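Local coordinates for L protein (CAS virus, PDB 5MV0), which carries in its N-terminal domain the endonuclease of the cap-snatching machinery, which cuts short capped leaders from host mRNA to prime viral transcription, at the interface of chains A and B. Sequence-based numbering; all coordinates share one arbitrary frame. Chains: chain A/B, L protein.

The interface of chains A and B. Residues chain A 115-116, 118-120, 122-123; chain B 69, 81-84.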
loop_
_atom_site.group_PDB
_atom_site.type_symbol
_atom_site.label_atom_id
_atom_site.label_comp_id
_atom_site.label_asym_id
_atom_site.label_seq_id
_atom_site.Cartn_x
_atom_site.Cartn_y
_atom_site.Cartn_z
ATOM N N ARG A 115 29.839 4.897 26.136
ATOM C CA ARG A 115 28.767 3.973 26.495
ATOM C C ARG A 115 28.402 3.061 25.328
ATOM O O ARG A 115 28.129 1.872 25.526
ATOM C CB ARG A 115 27.538 4.752 26.967
ATOM C CG ARG A 115 27.750 5.485 28.281
ATOM C CD ARG A 115 26.477 6.177 28.746
ATOM N NE ARG A 115 26.703 6.909 29.991
ATOM C CZ ARG A 115 27.010 8.200 30.055
ATOM N NH1 ARG A 115 27.114 8.912 28.941
ATOM N NH2 ARG A 115 27.207 8.782 31.231
ATOM N N LYS A 116 28.374 3.605 24.110
ATOM C CA LYS A 116 28.047 2.796 22.936
ATOM C C LYS A 116 29.132 1.762 22.681
ATOM O O LYS A 116 28.837 0.593 22.393
ATOM C CB LYS A 116 27.857 3.713 21.718
ATOM C CG LYS A 116 27.533 3.005 20.388
ATOM C CD LYS A 116 26.350 2.027 20.515
ATOM C CE LYS A 116 26.007 1.427 19.140
ATOM N NZ LYS A 116 25.083 0.261 19.229
ATOM N N THR A 118 31.003 0.464 24.927
ATOM C CA THR A 118 30.821 -0.563 25.950
ATOM C C THR A 118 29.703 -1.529 25.581
ATOM O O THR A 118 29.856 -2.751 25.714
ATOM C CB THR A 118 30.545 0.089 27.305
ATOM O OG1 THR A 118 31.702 0.824 27.707
ATOM C CG2 THR A 118 30.210 -0.977 28.366
ATOM N N SER A 119 28.566 -1.000 25.117
ATOM C CA SER A 119 27.426 -1.859 24.804
ATOM C C SER A 119 27.727 -2.783 23.629
ATOM O O SER A 119 27.268 -3.929 23.613
ATOM C CB SER A 119 26.177 -1.020 24.509
ATOM O OG SER A 119 26.304 -0.324 23.273
ATOM N N ASP A 120 28.507 -2.310 22.645
ATOM C CA ASP A 120 28.880 -3.163 21.518
ATOM C C ASP A 120 29.903 -4.228 21.930
ATOM O O ASP A 120 29.788 -5.385 21.517
ATOM C CB ASP A 120 29.425 -2.318 20.357
ATOM C CG ASP A 120 28.313 -1.570 19.578
ATOM O OD1 ASP A 120 27.115 -1.822 19.817
ATOM O OD2 ASP A 120 28.640 -0.745 18.697
ATOM N N LEU A 122 30.249 -5.522 24.880
ATOM C CA LEU A 122 29.640 -6.465 25.817
ATOM C C LEU A 122 28.876 -7.566 25.101
ATOM O O LEU A 122 28.708 -8.654 25.663
ATOM C CB LEU A 122 28.704 -5.735 26.787
ATOM C CG LEU A 122 29.341 -5.029 27.998
ATOM C CD1 LEU A 122 28.281 -4.179 28.754
ATOM C CD2 LEU A 122 30.011 -6.046 28.941
ATOM N N LYS A 123 28.397 -7.311 23.870
ATOM C CA LYS A 123 27.739 -8.368 23.101
ATOM C C LYS A 123 28.598 -9.624 23.007
ATOM O O LYS A 123 28.075 -10.747 22.986
ATOM C CB LYS A 123 27.431 -7.907 21.667
ATOM C CG LYS A 123 26.554 -6.674 21.516
ATOM C CD LYS A 123 26.001 -6.563 20.091
ATOM C CE LYS A 123 27.115 -6.366 19.075
ATOM N NZ LYS A 123 26.555 -6.117 17.701
ATOM N N ASN B 69 19.101 -1.055 26.100
ATOM C CA ASN B 69 19.493 0.042 26.992
ATOM C C ASN B 69 18.462 1.164 26.978
ATOM O O ASN B 69 18.145 1.737 28.026
ATOM C CB ASN B 69 20.870 0.580 26.614
ATOM C CG ASN B 69 21.990 -0.244 27.205
ATOM O OD1 ASN B 69 21.964 -0.564 28.385
ATOM N ND2 ASN B 69 22.964 -0.622 26.377
ATOM N N THR B 81 25.463 0.158 31.850
ATOM C CA THR B 81 25.337 -0.078 30.411
ATOM C C THR B 81 25.258 -1.579 30.125
ATOM O O THR B 81 26.147 -2.339 30.523
ATOM C CB THR B 81 26.523 0.544 29.685
ATOM O OG1 THR B 81 26.523 1.960 29.914
ATOM C CG2 THR B 81 26.437 0.276 28.174
ATOM N N PHE B 82 24.212 -2.009 29.429
ATOM C CA PHE B 82 24.098 -3.402 29.009
ATOM C C PHE B 82 24.619 -3.599 27.587
ATOM O O PHE B 82 24.868 -2.643 26.846
ATOM C CB PHE B 82 22.646 -3.878 29.091
ATOM C CG PHE B 82 22.099 -3.896 30.479
ATOM C CD1 PHE B 82 22.532 -4.840 31.403
ATOM C CD2 PHE B 82 21.169 -2.955 30.874
ATOM C CE1 PHE B 82 22.025 -4.847 32.697
ATOM C CE2 PHE B 82 20.654 -2.960 32.171
ATOM C CZ PHE B 82 21.086 -3.893 33.079
ATOM N N GLN B 83 24.773 -4.872 27.210
ATOM C CA GLN B 83 25.070 -5.222 25.830
ATOM C C GLN B 83 24.027 -4.612 24.893
ATOM O O GLN B 83 22.847 -4.478 25.240
ATOM C CB GLN B 83 25.095 -6.747 25.660
ATOM C CG GLN B 83 23.788 -7.476 26.060
ATOM C CD GLN B 83 23.802 -7.982 27.516
ATOM O OE1 GLN B 83 24.229 -7.274 28.427
ATOM N NE2 GLN B 83 23.346 -9.223 27.724
ATOM N N HIS B 84 24.477 -4.225 23.696
ATOM C CA HIS B 84 23.558 -3.743 22.670
ATOM C C HIS B 84 22.670 -4.885 22.192
ATOM O O HIS B 84 23.170 -5.899 21.701
ATOM C CB HIS B 84 24.329 -3.158 21.486
ATOM C CG HIS B 84 23.461 -2.878 20.291
ATOM N ND1 HIS B 84 22.688 -1.743 20.183
ATOM C CD2 HIS B 84 23.199 -3.617 19.184
ATOM C CE1 HIS B 84 22.017 -1.772 19.042
ATOM N NE2 HIS B 84 22.306 -2.902 18.421
#
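This patch lies between two copies of the arenavirus cap-snatching endonuclease domain. A loop of chain B, B:Thr81 to B:His84, lies along one flank and the C-terminal end of helix 110-122 of chain A. The whole interface is two-fold symmetric, so the contact recurs with the chains exchanged. The pairing may be a product of crystal packing.

A backbone hydrogen bond joins the two chains. B:His84 N donates to A:Ser119 O over 2.8 Å in a nearly straight bond, 160° at the hydrogen. The donor stands well above the carbonyl plane, not on a lone pair. The hydroxyl of A:Ser119 turns back into its own helix. Its OG sits between the backbone N and the carbonyl carbon (chi1 70°) and donates to A:Lys116 O at 2.8 Å, on an in-plane lone pair.

The B:His84 ring lies against a charged pair of chain A. Its CG is anti to the backbone N (chi1 169°), which sets the ring beside A:Lys116. The lysine bends at chi2 and brings NZ over the ring face, 3.7 Å from the centroid, a cation-pi contact. Within chain A, the same NZ makes a salt bridge to the syn lone pair of A:Asp120 OD1 at 3.0 Å. The carboxylate lies alongside the histidine with its plane perpendicular to the ring. Its charge might favour a protonated imidazole, while the lysine would oppose this.

Carbon contacts extend the patch. B:Thr81 points its methyl CG2 at the helix, 3.9 Å from A:Ser119 CB, and also meets A:Thr118 CG2. A:Leu122 CB rests against B:Gln83 CA at 3.8 Å, and its CD1 lies against B:Thr81 O. The aliphatic chain of A:Lys123 runs beside B:His84, with CD 4.0 Å from its CB and also against its backbone O.

B:Asn69 is a second-shell support. Its side-chain amide pairs with the backbone of B:Phe82, OD1 accepting from N and ND2 donating to O, and so probably braces the loop.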